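Local coordinates for protein TRAP dicarboxylate transporter, DctP subunit (PDB 4P1L) that binds D-glucuronate and probably serves as the periplasmic receptor of a tripartite ATP-independent (TRAP) transporter that brings the solute into the cytoplasm, at residues A[41-46]-A[59-64]; A[76-81]-A[131-136]; A[147-152]-A[222-227]. All coordinates share one frame; numbering follows the deposited sequence. Where two conformers were deposited one is given.

Contact 1. Residues A[41-46]-A[59-64]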
ATOM      1  N   ALA A  41     -14.527  -1.513  -3.995  1.00 16.45           N
ATOM      2  CA  ALA A  41     -14.747  -0.192  -3.410  1.00 16.19           C
ATOM      3  C   ALA A  41     -14.676   0.876  -4.489  1.00 18.54           C
ATOM      4  O   ALA A  41     -15.424   1.859  -4.463  1.00 16.58           O
ATOM      5  CB  ALA A  41     -13.706   0.085  -2.307  1.00 15.14           C
ATOM      6  N   LEU A  42     -13.779   0.680  -5.443  1.00 15.64           N
ATOM      7  CA  LEU A  42     -13.622   1.622  -6.551  1.00 17.64           C
ATOM      8  C   LEU A  42     -14.829   1.614  -7.472  1.00 16.55           C
ATOM      9  O   LEU A  42     -15.204   2.655  -8.003  1.00 18.48           O
ATOM     10  CB  LEU A  42     -12.374   1.302  -7.366  1.00 15.64           C
ATOM     11  CG  LEU A  42     -11.050   1.644  -6.666  1.00 18.85           C
ATOM     12  CD1 LEU A  42      -9.846   1.080  -7.417  1.00 23.65           C
ATOM     13  CD2 LEU A  42     -10.893   3.185  -6.453  1.00 22.63           C
ATOM     14  N   GLU A  43     -15.414   0.439  -7.702  1.00 20.95           N
ATOM     15  CA  GLU A  43     -16.604   0.359  -8.558  1.00 17.56           C
ATOM     16  C   GLU A  43     -17.766   1.037  -7.838  1.00 20.68           C
ATOM     17  O   GLU A  43     -18.585   1.712  -8.469  1.00 18.46           O
ATOM     18  CB  GLU A  43     -16.956  -1.097  -8.900  1.00 23.24           C
ATOM     19  CG  GLU A  43     -15.984  -1.785  -9.842  1.00 23.82           C
ATOM     20  CD  GLU A  43     -16.015  -1.249 -11.269  1.00 26.75           C
ATOM     21  OE1 GLU A  43     -16.852  -0.357 -11.556  1.00 30.35           O
ATOM     22  OE2 GLU A  43     -15.188  -1.732 -12.092  1.00 25.02           O
ATOM     23  N   SER A  44     -17.833   0.880  -6.516  1.00 18.33           N
ATOM     24  CA  SER A  44     -18.859   1.567  -5.725  1.00 20.47           C
ATOM     25  C   SER A  44     -18.690   3.071  -5.850  1.00 20.91           C
ATOM     26  O   SER A  44     -19.656   3.796  -6.051  1.00 22.39           O
ATOM     27  CB  SER A  44     -18.784   1.163  -4.258  1.00 25.47           C
ATOM     28  OG  SER A  44     -19.134  -0.198  -4.105  1.00 26.91           O
ATOM     29  N   PHE A  45     -17.447   3.528  -5.739  1.00 17.99           N
ATOM     30  CA  PHE A  45     -17.138   4.955  -5.907  1.00 17.46           C
ATOM     31  C   PHE A  45     -17.594   5.425  -7.286  1.00 19.52           C
ATOM     32  O   PHE A  45     -18.265   6.452  -7.424  1.00 20.40           O
ATOM     33  CB  PHE A  45     -15.636   5.174  -5.728  1.00 17.08           C
ATOM     34  CG  PHE A  45     -15.143   6.545  -6.127  1.00 16.95           C
ATOM     35  CD1 PHE A  45     -15.416   7.658  -5.346  1.00 17.71           C
ATOM     36  CD2 PHE A  45     -14.345   6.707  -7.253  1.00 19.00           C
ATOM     37  CE1 PHE A  45     -14.942   8.896  -5.702  1.00 17.33           C
ATOM     38  CE2 PHE A  45     -13.842   7.956  -7.600  1.00 21.03           C
ATOM     39  CZ  PHE A  45     -14.153   9.044  -6.833  1.00 21.37           C
ATOM     40  N   ALA A  46     -17.234   4.669  -8.313  1.00 18.39           N
ATOM     41  CA  ALA A  46     -17.586   5.050  -9.672  1.00 20.93           C
ATOM     42  C   ALA A  46     -19.102   5.214  -9.828  1.00 21.05           C
ATOM     43  O   ALA A  46     -19.570   6.178 -10.431  1.00 21.87           O
ATOM     44  CB  ALA A  46     -17.060   4.023 -10.674  1.00 20.77           C
ATOM     45  N   PRO A  59     -17.185   7.920 -14.013  1.00 26.06           N
ATOM     46  CA  PRO A  59     -15.896   7.225 -13.904  1.00 26.01           C
ATOM     47  C   PRO A  59     -15.957   5.782 -14.380  1.00 27.74           C
ATOM     48  O   PRO A  59     -16.974   5.085 -14.239  1.00 25.39           O
ATOM     49  CB  PRO A  59     -15.589   7.288 -12.403  1.00 24.66           C
ATOM     50  CG  PRO A  59     -16.516   8.369 -11.853  1.00 23.18           C
ATOM     51  CD  PRO A  59     -17.732   8.271 -12.691  1.00 25.42           C
ATOM     52  N   LYS A  60     -14.853   5.342 -14.974  1.00 24.19           N
ATOM     53  CA  LYS A  60     -14.698   3.960 -15.371  1.00 21.14           C
ATOM     54  C   LYS A  60     -13.409   3.465 -14.788  1.00 20.90           C
ATOM     55  O   LYS A  60     -12.360   4.082 -14.987  1.00 21.21           O
ATOM     56  CB  LYS A  60     -14.671   3.830 -16.896  1.00 33.27           C
ATOM     57  CG  LYS A  60     -14.860   2.396 -17.388  1.00 42.88           C
ATOM     58  CD  LYS A  60     -14.994   2.324 -18.918  1.00 47.74           C
ATOM     59  CE  LYS A  60     -16.300   2.948 -19.443  1.00 49.60           C
ATOM     60  NZ  LYS A  60     -16.568   2.600 -20.893  1.00 49.26           N
ATOM     61  N   VAL A  61     -13.472   2.353 -14.062  1.00 19.47           N
ATOM     62  CA  VAL A  61     -12.264   1.809 -13.425  1.00 17.96           C
ATOM     63  C   VAL A  61     -11.606   0.778 -14.330  1.00 24.60           C
ATOM     64  O   VAL A  61     -12.262  -0.131 -14.832  1.00 24.40           O
ATOM     65  CB  VAL A  61     -12.554   1.166 -12.046  1.00 18.87           C
ATOM     66  CG1 VAL A  61     -11.243   0.727 -11.387  1.00 24.20           C
ATOM     67  CG2 VAL A  61     -13.323   2.137 -11.169  1.00 20.56           C
ATOM     68  N   TYR A  62     -10.315   0.959 -14.565  1.00 18.04           N
ATOM     69  CA  TYR A  62      -9.510  -0.030 -15.264  1.00 18.24           C
ATOM     70  C   TYR A  62      -8.699  -0.811 -14.228  1.00 20.30           C
ATOM     71  O   TYR A  62      -7.746  -0.301 -13.662  1.00 17.06           O
ATOM     72  CB  TYR A  62      -8.594   0.636 -16.281  1.00 18.72           C
ATOM     73  CG  TYR A  62      -9.352   1.158 -17.497  1.00 21.30           C
ATOM     74  CD1 TYR A  62     -10.062   2.351 -17.452  1.00 20.64           C
ATOM     75  CD2 TYR A  62      -9.362   0.434 -18.689  1.00 27.22           C
ATOM     76  CE1 TYR A  62     -10.759   2.815 -18.601  1.00 25.28           C
ATOM     77  CE2 TYR A  62     -10.034   0.883 -19.805  1.00 23.97           C
ATOM     78  CZ  TYR A  62     -10.728   2.070 -19.765  1.00 29.35           C
ATOM     79  OH  TYR A  62     -11.404   2.485 -20.896  1.00 32.32           O
ATOM     80  N   HIS A  63      -9.086  -2.054 -14.004  1.00 19.15           N
ATOM     81  CA  HIS A  63      -8.405  -2.914 -13.063  1.00 21.63           C
ATOM     82  C   HIS A  63      -7.219  -3.641 -13.703  1.00 18.42           C
ATOM     83  O   HIS A  63      -6.951  -3.481 -14.900  1.00 20.25           O
ATOM     84  CB  HIS A  63      -9.391  -3.947 -12.525  1.00 16.91           C
ATOM     85  CG  HIS A  63     -10.625  -3.354 -11.954  1.00 17.08           C
ATOM     86  ND1 HIS A  63     -10.713  -3.004 -10.627  1.00 17.49           N
ATOM     87  CD2 HIS A  63     -11.818  -3.051 -12.506  1.00 20.49           C
ATOM     88  CE1 HIS A  63     -11.905  -2.492 -10.385  1.00 20.38           C
ATOM     89  NE2 HIS A  63     -12.603  -2.532 -11.508  1.00 19.43           N
ATOM     90  N   ASN A  64      -6.520  -4.426 -12.881  1.00 17.60           N
ATOM     91  CA  ASN A  64      -5.411  -5.258 -13.335  1.00 21.96           C
ATOM     92  C   ASN A  64      -4.236  -4.482 -13.944  1.00 24.69           C
ATOM     93  O   ASN A  64      -3.455  -5.046 -14.717  1.00 24.58           O
ATOM     94  CB  ASN A  64      -5.905  -6.279 -14.374  1.00 22.68           C
ATOM     95  CG  ASN A  64      -6.903  -7.277 -13.809  1.00 30.48           C
ATOM     96  OD1 ASN A  64      -8.006  -7.473 -14.365  1.00 32.34           O
ATOM     97  ND2 ASN A  64      -6.529  -7.921 -12.714  1.00 26.65           N
TER
HETATM   98  O   HOH W   1     -16.065   1.329 -13.560  1.00 22.17           O
HETATM   99  O   HOH W   2     -14.897  -1.240 -14.537  1.00 32.80           O
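Within the beta-alpha-beta unit of strand 26-29, helix 37-52 and strand 59-62, Leu42, Glu43 and Ala46 on the crossover helix pack against Pro59, Val61 and His63, on the returning strand and just beyond it. Helix and strand run nearly antiparallel here, with their short axes approaching to 8.1 Å. The inner layer is apolar. Val61 turns its CG2 branch to the helix, where it meets Leu42 CB at 4.0 Å and Ala46 CB at 4.2 Å; one turn further along the helix, Ala46 CB lies 4.0 Å from Pro59 CB, and Phe84 of strand 84-88, in the same five-stranded sheet, touches Pro59 and Val61. Beside this layer runs a polar bridge. The Glu43 chain bends at its second torsion (chi2 -69°), which swings the carboxylate over to His63. There His63 NE2 donates to Glu43 OE2 at 2.8 Å, almost straight (170°) and in the plane of the imidazole, although OE2 is met on its anti side and 28° out of the carboxylate plane. The other ring nitrogen, ND1, is hydrogen-bonded to Asn30, so both ends of the imidazole are held, which should fix its rotation, with Val61 CG1 against one face. The ring lies near His32, a glucuronate-binding residue. Two waters tie the same carboxylate to the strand backbone: one joins Glu43 OE1 to Val61 N, which it accepts from at 2.8 Å, while the other donates to Glu43 OE2 and, at 2.9 Å, to Val61 O.

Contact 2. Residues A[76-81]-A[131-136]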
ATOM      1  N   GLN A  76       0.946   9.449 -14.863  1.00 25.69           N
ATOM      2  CA  GLN A  76      -0.166   9.790 -15.727  1.00 27.28           C
ATOM      3  C   GLN A  76      -1.256  10.522 -14.959  1.00 22.65           C
ATOM      4  O   GLN A  76      -1.944  11.351 -15.525  1.00 25.05           O
ATOM      5  CB  GLN A  76      -0.781   8.535 -16.346  1.00 32.83           C
ATOM      6  CG  GLN A  76       0.066   7.804 -17.359  1.00 33.06           C
ATOM      7  CD  GLN A  76      -0.655   6.572 -17.876  1.00 35.18           C
ATOM      8  OE1 GLN A  76      -1.663   6.676 -18.588  1.00 43.38           O
ATOM      9  NE2 GLN A  76      -0.173   5.397 -17.486  1.00 37.48           N
ATOM     10  N   THR A  77      -1.426  10.198 -13.675  1.00 24.01           N
ATOM     11  CA  THR A  77      -2.457  10.868 -12.877  1.00 18.78           C
ATOM     12  C   THR A  77      -2.028  12.286 -12.486  1.00 22.12           C
ATOM     13  O   THR A  77      -2.833  13.227 -12.511  1.00 24.02           O
ATOM     14  CB  THR A  77      -2.831  10.036 -11.623  1.00 19.81           C
ATOM     15  OG1 THR A  77      -3.197   8.716 -12.024  1.00 19.86           O
ATOM     16  CG2 THR A  77      -4.021  10.671 -10.913  1.00 26.46           C
ATOM     17  N   ARG A  78      -0.760  12.461 -12.130  1.00 19.97           N
ATOM     18  CA  ARG A  78      -0.252  13.812 -11.847  1.00 21.64           C
ATOM     19  C   ARG A  78      -0.429  14.765 -13.020  1.00 23.28           C
ATOM     20  O   ARG A  78      -0.640  15.954 -12.823  1.00 28.57           O
ATOM     21  CB  ARG A  78       1.219  13.772 -11.462  1.00 20.61           C
ATOM     22  CG  ARG A  78       1.452  13.082 -10.120  1.00 22.09           C
ATOM     23  CD  ARG A  78       2.923  13.007  -9.793  1.00 23.62           C
ATOM     24  NE  ARG A  78       3.523  14.323  -9.633  1.00 31.74           N
ATOM     25  CZ  ARG A  78       4.812  14.585  -9.836  1.00 32.21           C
ATOM     26  NH1 ARG A  78       5.648  13.618 -10.195  1.00 30.24           N
ATOM     27  NH2 ARG A  78       5.267  15.811  -9.672  1.00 33.58           N
ATOM     28  N   SER A  79      -0.322  14.248 -14.238  1.00 27.78           N
ATOM     29  CA  SER A  79      -0.344  15.102 -15.412  1.00 33.87           C
ATOM     30  C   SER A  79      -1.770  15.222 -15.948  1.00 31.50           C
ATOM     31  O   SER A  79      -2.028  15.994 -16.854  1.00 34.73           O
ATOM     32  CB  SER A  79       0.623  14.572 -16.483  1.00 36.00           C
ATOM     33  OG  SER A  79       0.144  13.397 -17.092  1.00 35.05           O
ATOM     34  N   GLY A  80      -2.694  14.445 -15.383  1.00 25.54           N
ATOM     35  CA  GLY A  80      -4.093  14.539 -15.750  1.00 28.26           C
ATOM     36  C   GLY A  80      -4.476  13.649 -16.914  1.00 31.91           C
ATOM     37  O   GLY A  80      -5.602  13.730 -17.392  1.00 32.18           O
ATOM     38  N   ALA A  81      -3.550  12.813 -17.378  1.00 27.01           N
ATOM     39  CA  ALA A  81      -3.854  11.838 -18.428  1.00 29.34           C
ATOM     40  C   ALA A  81      -4.794  10.751 -17.894  1.00 30.58           C
ATOM     41  O   ALA A  81      -5.659  10.255 -18.625  1.00 33.00           O
ATOM     42  CB  ALA A  81      -2.581  11.223 -18.973  1.00 34.29           C
ATOM     43  N   ALA A 131      -1.036  17.048  -2.701  1.00 20.13           N
ATOM     44  CA  ALA A 131      -1.675  18.106  -3.479  1.00 19.08           C
ATOM     45  C   ALA A 131      -0.610  18.947  -4.163  1.00 24.74           C
ATOM     46  O   ALA A 131      -0.783  19.387  -5.289  1.00 25.30           O
ATOM     47  CB  ALA A 131      -2.563  18.996  -2.593  1.00 19.99           C
ATOM     48  N   GLU A 132       0.502  19.148  -3.471  1.00 23.53           N
ATOM     49  CA  GLU A 132       1.609  19.889  -4.024  1.00 28.96           C
ATOM     50  C   GLU A 132       2.192  19.182  -5.248  1.00 24.89           C
ATOM     51  O   GLU A 132       2.794  19.827  -6.097  1.00 28.92           O
ATOM     52  CB  GLU A 132       2.637  20.139  -2.915  1.00 36.70           C
ATOM     53  CG  GLU A 132       4.076  20.104  -3.319  1.00 48.12           C
ATOM     54  CD  GLU A 132       4.954  20.596  -2.177  1.00 54.51           C
ATOM     55  OE1 GLU A 132       4.905  21.814  -1.885  1.00 47.76           O
ATOM     56  OE2 GLU A 132       5.654  19.764  -1.549  1.00 54.44           O
ATOM     57  N   LYS A 133       1.988  17.871  -5.363  1.00 22.34           N
ATOM     58  CA  LYS A 133       2.437  17.123  -6.540  1.00 21.90           C
ATOM     59  C   LYS A 133       1.278  16.733  -7.462  1.00 21.57           C
ATOM     60  O   LYS A 133       1.380  15.745  -8.199  1.00 22.82           O
ATOM     61  CB  LYS A 133       3.175  15.858  -6.110  1.00 26.36           C
ATOM     62  CG  LYS A 133       4.376  16.129  -5.194  1.00 27.99           C
ATOM     63  CD  LYS A 133       5.528  16.779  -5.922  1.00 31.12           C
ATOM     64  CE  LYS A 133       6.687  17.029  -4.980  1.00 39.40           C
ATOM     65  NZ  LYS A 133       7.844  17.553  -5.743  1.00 41.85           N
ATOM     66  N   ASN A 134       0.179  17.489  -7.380  1.00 22.71           N
ATOM     67  CA  ASN A 134      -0.948  17.391  -8.320  1.00 24.69           C
ATOM     68  C   ASN A 134      -1.872  16.210  -8.109  1.00 21.50           C
ATOM     69  O   ASN A 134      -2.608  15.841  -9.020  1.00 19.69           O
ATOM     70  CB  ASN A 134      -0.475  17.343  -9.780  1.00 25.77           C
ATOM     71  CG  ASN A 134      -0.140  18.697 -10.342  1.00 38.45           C
ATOM     72  OD1 ASN A 134      -0.368  19.732  -9.718  1.00 35.44           O
ATOM     73  ND2 ASN A 134       0.387  18.693 -11.561  1.00 45.00           N
ATOM     74  N   LEU A 135      -1.859  15.630  -6.919  1.00 18.52           N
ATOM     75  CA  LEU A 135      -2.793  14.557  -6.581  1.00 18.07           C
ATOM     76  C   LEU A 135      -3.681  14.974  -5.414  1.00 17.68           C
ATOM     77  O   LEU A 135      -3.184  15.358  -4.343  1.00 19.85           O
ATOM     78  CB  LEU A 135      -2.023  13.279  -6.238  1.00 17.10           C
ATOM     79  CG  LEU A 135      -1.183  12.675  -7.376  1.00 21.74           C
ATOM     80  CD1 LEU A 135      -0.275  11.551  -6.858  1.00 25.57           C
ATOM     81  CD2 LEU A 135      -2.060  12.161  -8.520  1.00 23.74           C
ATOM     82  N   ILE A 136      -5.001  14.889  -5.624  1.00 18.09           N
ATOM     83  CA  ILE A 136      -5.953  15.300  -4.613  1.00 18.83           C
ATOM     84  C   ILE A 136      -6.511  14.061  -3.903  1.00 17.00           C
ATOM     85  O   ILE A 136      -7.231  13.269  -4.503  1.00 17.16           O
ATOM     86  CB  ILE A 136      -7.101  16.112  -5.219  1.00 19.98           C
ATOM     87  CG1 ILE A 136      -6.553  17.275  -6.066  1.00 19.15           C
ATOM     88  CG2 ILE A 136      -8.026  16.580  -4.129  1.00 19.14           C
ATOM     89  CD1 ILE A 136      -5.606  18.223  -5.304  1.00 24.39           C
TER
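Arg78, in the last turn of helix 70-78, lies against Lys133, Asn134 and Leu135 at the Schellman motif that ends helix 121-132 and leads into strand 135-141, an outer strand of the five-stranded sheet. Arg78 CB starts the contact 3.8 Å from Lys133 O. Arg78 CG comes closer to that carbonyl and also packs on Leu135 CG at 3.8 Å, the two side chains crossing at about a right angle. Arg78 CD stays beside that oxygen. The chain bends about its CG-CD bond (chi3 63°), bringing Arg78 NE round to donate to Lys133 O at 2.9 Å (148°), with the oxygen at the edge of the guanidinium and in its plane. At the tip, Arg78 NH2 runs alongside the lysine and meets Lys133 CD at 3.9 Å. The two chains point the same way, and Arg78 NH2 stands 5.0 Å from Lys133 NZ, close enough for some repulsion between like charges to be likely. The arginine backbone is used too: Asn134, the positive-phi C-prime residue of the motif, donates from ND2 to Arg78 O at 3.2 Å through a bent bond (139°). A second Schellman motif, at Gly80, turns the chain away after helix 70-78. Further in, Thr77 gives its OG1 to Ala73 O of its own helix and faces the strand with its methyl, where Thr77 CG2 presses tightly on Leu135 CD2 at 3.4 Å.

Contact 3. Residues A[147-152]-A[222-227]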
ATOM      1  N   SER A 147       3.955  -8.947   5.407  1.00 12.98           N
ATOM      2  CA  SER A 147       4.875  -9.903   6.014  1.00 12.18           C
ATOM      3  C   SER A 147       5.671 -10.671   4.967  1.00 12.48           C
ATOM      4  O   SER A 147       5.255 -10.800   3.797  1.00 12.59           O
ATOM      5  CB  SER A 147       4.099 -10.886   6.906  1.00 12.33           C
ATOM      6  OG  SER A 147       3.549 -10.222   8.022  1.00 12.95           O
ATOM      7  N   LEU A 148       6.809 -11.202   5.398  1.00 15.03           N
ATOM      8  CA  LEU A 148       7.711 -11.952   4.529  1.00 12.63           C
ATOM      9  C   LEU A 148       7.181 -13.320   4.168  1.00 15.22           C
ATOM     10  O   LEU A 148       6.730 -14.079   5.035  1.00 19.90           O
ATOM     11  CB  LEU A 148       9.061 -12.209   5.210  1.00 14.62           C
ATOM     12  CG  LEU A 148      10.063 -11.104   5.431  1.00 21.03           C
ATOM     13  CD1 LEU A 148      11.215 -11.625   6.323  1.00 22.40           C
ATOM     14  CD2 LEU A 148      10.596 -10.601   4.104  1.00 27.39           C
ATOM     15  N   TYR A 149       7.302 -13.665   2.898  1.00 13.50           N
ATOM     16  CA  TYR A 149       7.130 -15.047   2.499  1.00 16.47           C
ATOM     17  C   TYR A 149       8.246 -15.521   1.591  1.00 14.38           C
ATOM     18  O   TYR A 149       8.803 -14.727   0.843  1.00 14.77           O
ATOM     19  CB  TYR A 149       5.776 -15.266   1.843  1.00 17.15           C
ATOM     20  CG  TYR A 149       5.346 -14.258   0.792  1.00 14.48           C
ATOM     21  CD1 TYR A 149       5.665 -14.429  -0.557  1.00 13.93           C
ATOM     22  CD2 TYR A 149       4.553 -13.178   1.139  1.00 14.41           C
ATOM     23  CE1 TYR A 149       5.197 -13.538  -1.513  1.00 15.12           C
ATOM     24  CE2 TYR A 149       4.086 -12.279   0.186  1.00 15.31           C
ATOM     25  CZ  TYR A 149       4.424 -12.445  -1.132  1.00 16.68           C
ATOM     26  OH  TYR A 149       3.938 -11.539  -2.062  1.00 16.81           O
ATOM     27  N   ASN A 150       8.581 -16.802   1.672  1.00 15.55           N
ATOM     28  CA  ASN A 150       9.704 -17.344   0.913  1.00 15.71           C
ATOM     29  C   ASN A 150       9.515 -18.821   0.621  1.00 22.09           C
ATOM     30  O   ASN A 150       8.578 -19.463   1.105  1.00 19.57           O
ATOM     31  CB  ASN A 150      11.060 -17.083   1.590  1.00 15.67           C
ATOM     32  CG  ASN A 150      11.347 -18.029   2.747  1.00 18.42           C
ATOM     33  OD1 ASN A 150      12.106 -18.977   2.609  1.00 20.48           O
ATOM     34  ND2 ASN A 150      10.758 -17.757   3.889  1.00 19.85           N
ATOM     35  N   THR A 151      10.393 -19.331  -0.217  1.00 16.53           N
ATOM     36  CA  THR A 151      10.260 -20.684  -0.730  1.00 19.09           C
ATOM     37  C   THR A 151      11.005 -21.726   0.088  1.00 24.60           C
ATOM     38  O   THR A 151      10.894 -22.918  -0.212  1.00 22.19           O
ATOM     39  CB  THR A 151      10.835 -20.775  -2.162  1.00 23.54           C
ATOM     40  OG1 THR A 151      12.224 -20.437  -2.129  1.00 24.92           O
ATOM     41  CG2 THR A 151      10.106 -19.861  -3.105  1.00 24.60           C
ATOM     42  N   ASP A 152      11.782 -21.296   1.082  1.00 25.42           N
ATOM     43  CA  ASP A 152      12.802 -22.162   1.686  1.00 25.02           C
ATOM     44  C   ASP A 152      12.565 -22.598   3.143  1.00 24.72           C
ATOM     45  O   ASP A 152      12.657 -23.785   3.453  1.00 26.49           O
ATOM     46  CB  ASP A 152      14.178 -21.517   1.555  1.00 27.49           C
ATOM     47  CG  ASP A 152      15.297 -22.471   1.935  1.00 40.09           C
ATOM     48  OD1 ASP A 152      15.767 -23.213   1.045  1.00 44.61           O
ATOM     49  OD2 ASP A 152      15.697 -22.488   3.126  1.00 35.20           O
ATOM     50  N   ASN A 222       5.725 -21.094   0.014  0.54 19.06           N
ATOM     51  CA  ASN A 222       4.859 -21.791   0.966  0.54 23.17           C
ATOM     52  C   ASN A 222       5.011 -21.363   2.431  0.54 21.20           C
ATOM     53  O   ASN A 222       4.199 -21.761   3.264  0.54 22.59           O
ATOM     54  CB  ASN A 222       5.120 -23.312   0.866  0.54 24.82           C
ATOM     55  CG  ASN A 222       3.910 -24.165   1.300  0.54 22.56           C
ATOM     56  OD1 ASN A 222       2.805 -24.006   0.783  0.54 18.99           O
ATOM     57  ND2 ASN A 222       4.126 -25.073   2.241  0.54 26.53           N
ATOM     58  N   TYR A 223       6.037 -20.566   2.744  1.00 18.33           N
ATOM     59  CA  TYR A 223       6.311 -20.142   4.116  1.00 16.84           C
ATOM     60  C   TYR A 223       5.948 -18.684   4.229  1.00 16.92           C
ATOM     61  O   TYR A 223       6.479 -17.860   3.501  1.00 17.70           O
ATOM     62  CB  TYR A 223       7.786 -20.292   4.462  1.00 15.49           C
ATOM     63  CG  TYR A 223       8.258 -21.728   4.357  1.00 19.02           C
ATOM     64  CD1 TYR A 223       8.063 -22.624   5.399  1.00 19.59           C
ATOM     65  CD2 TYR A 223       8.847 -22.192   3.192  1.00 19.65           C
ATOM     66  CE1 TYR A 223       8.482 -23.940   5.289  1.00 20.71           C
ATOM     67  CE2 TYR A 223       9.259 -23.521   3.070  1.00 27.94           C
ATOM     68  CZ  TYR A 223       9.067 -24.384   4.121  1.00 29.52           C
ATOM     69  OH  TYR A 223       9.477 -25.699   4.019  1.00 33.35           O
ATOM     70  N   TYR A 224       5.042 -18.369   5.142  1.00 18.76           N
ATOM     71  CA  TYR A 224       4.639 -17.000   5.382  1.00 15.50           C
ATOM     72  C   TYR A 224       4.957 -16.732   6.841  1.00 18.79           C
ATOM     73  O   TYR A 224       4.458 -17.428   7.724  1.00 16.02           O
ATOM     74  CB  TYR A 224       3.145 -16.860   5.091  1.00 14.05           C
ATOM     75  CG  TYR A 224       2.588 -15.449   5.082  1.00 16.14           C
ATOM     76  CD1 TYR A 224       2.122 -14.841   6.245  1.00 24.70           C
ATOM     77  CD2 TYR A 224       2.502 -14.726   3.896  1.00 21.27           C
ATOM     78  CE1 TYR A 224       1.597 -13.539   6.222  1.00 26.16           C
ATOM     79  CE2 TYR A 224       1.994 -13.433   3.873  1.00 19.18           C
ATOM     80  CZ  TYR A 224       1.551 -12.837   5.029  1.00 18.04           C
ATOM     81  OH  TYR A 224       0.997 -11.557   4.981  1.00 16.60           O
ATOM     82  N   SER A 225       5.788 -15.728   7.091  1.00 13.07           N
ATOM     83  CA  SER A 225       6.257 -15.452   8.461  1.00 12.99           C
ATOM     84  C   SER A 225       5.826 -14.041   8.842  1.00 15.79           C
ATOM     85  O   SER A 225       6.152 -13.092   8.139  1.00 14.60           O
ATOM     86  CB  SER A 225       7.763 -15.585   8.529  1.00 12.15           C
ATOM     87  OG  SER A 225       8.224 -16.893   8.170  1.00 13.37           O
ATOM     88  N   LEU A 226       5.134 -13.912   9.977  1.00 15.24           N
ATOM     89  CA  LEU A 226       4.402 -12.695  10.316  1.00 11.89           C
ATOM     90  C   LEU A 226       5.275 -11.587  10.911  1.00 10.66           C
ATOM     91  O   LEU A 226       5.089 -11.123  12.060  1.00 14.71           O
ATOM     92  CB  LEU A 226       3.225 -13.055  11.238  1.00 17.72           C
ATOM     93  CG  LEU A 226       2.089 -13.790  10.521  1.00 21.08           C
ATOM     94  CD1 LEU A 226       1.171 -14.542  11.480  1.00 18.84           C
ATOM     95  CD2 LEU A 226       1.271 -12.794   9.719  1.00 23.44           C
ATOM     96  N   THR A 227       6.216 -11.125  10.103  1.00 13.23           N
ATOM     97  CA  THR A 227       6.994  -9.946  10.449  1.00 11.72           C
ATOM     98  C   THR A 227       6.159  -8.654  10.603  1.00 15.46           C
ATOM     99  O   THR A 227       6.527  -7.810  11.408  1.00 13.52           O
ATOM    100  CB  THR A 227       8.100  -9.727   9.422  1.00 17.26           C
ATOM    101  OG1 THR A 227       7.541  -9.808   8.098  1.00 11.86           O
ATOM    102  CG2 THR A 227       9.224 -10.762   9.608  1.00 20.17           C
TER
HETATM  103  O   HOH W   3       0.864  -9.906   7.288  1.00 16.46           O
HETATM  104  O   HOH W   4       8.799 -16.235   5.426  1.00 16.53           O
HETATM  105  O   HOH W   5      12.229 -25.591   6.014  1.00 46.48           O
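The Tyr223 ring has the carbonyl oxygens Asn150 O and Thr151 O at its edge, in plane, and Asp152 O approaching CE2 obliquely at 3.4 Å; the Asn150 amide lies turned 21° from the ring plane. On the other side of the sheet the side chains of Tyr149 and Tyr224 cross obliquely while their ring planes stay nearly parallel, Tyr149 CD2 touching Tyr224 CE2 at 3.8 Å. Tyr224 also has Leu226 CD2 at its edge and Ser147 CB 3.7 Å from its CE1, and it stacks with Tyr209. These rings hang on an antiparallel strand pair. Tyr149 and Tyr224 form a non-hydrogen-bonded pair with CA atoms 4.3 Å apart. Next to it Asn150 and Tyr223 bond in both directions, Asn150 N reaching Tyr223 O at 3.0 Å, and Ser225 N donates straight (177°) to Leu148 O at 2.8 Å. Toward Thr227 a side chain takes over: Leu226 centres an inverse gamma turn, and Thr227 OG1, set between its own backbone N and carbonyl carbon (chi1 49°), accepts from Leu148 N at 3.1 Å and is also hydrogen-bonded to His229. One water joins Leu148 O, Asn150 ND2 and Ser225 OG, the last also hydrogen-bonded to Asn288 OD1. Beyond the strand, Asn150 OD1 accepts from Asp152 N in an Asx turn; an alanine in place of Tyr223 would probably open a gap beside this turn and leave the carbonyls of Thr151 and Asp152 without their ring neighbour. Tyr149 OH is hydrogen-bonded to His217, and Tyr224 OH to the backbone O of the glucuronate-binding Asn207. In the four-stranded sheet of this binding-protein fold, strand 146-150 is flanked by strands 204-207 and 223-230, with 286-288 beyond the latter, and helix 209-214 brings Tyr209 and Tyr212 to the Tyr149-Tyr224 face.

Contacts 1 and 2 both reach the five-stranded sheet, at its two outermost strands, 59-62 and 135-141, and are linked by the chain from 59-62 to helix 70-78; their centres lie 18 Å apart. Contact 3 belongs to the separate four-stranded sheet, its centre 31 Å from that of contact 1 and 35 Å from that of contact 2. Bound glucuronate lies between the two parts, as in type 2 periplasmic binding proteins, nearest to contact 3: the side chain of Tyr149 is about 6 Å from it, that of Leu42 about 10 Å and that of Thr77 about 13 Å. Contact 1 approaches the pocket through His63, whose side chain is about 6 Å from that of His32.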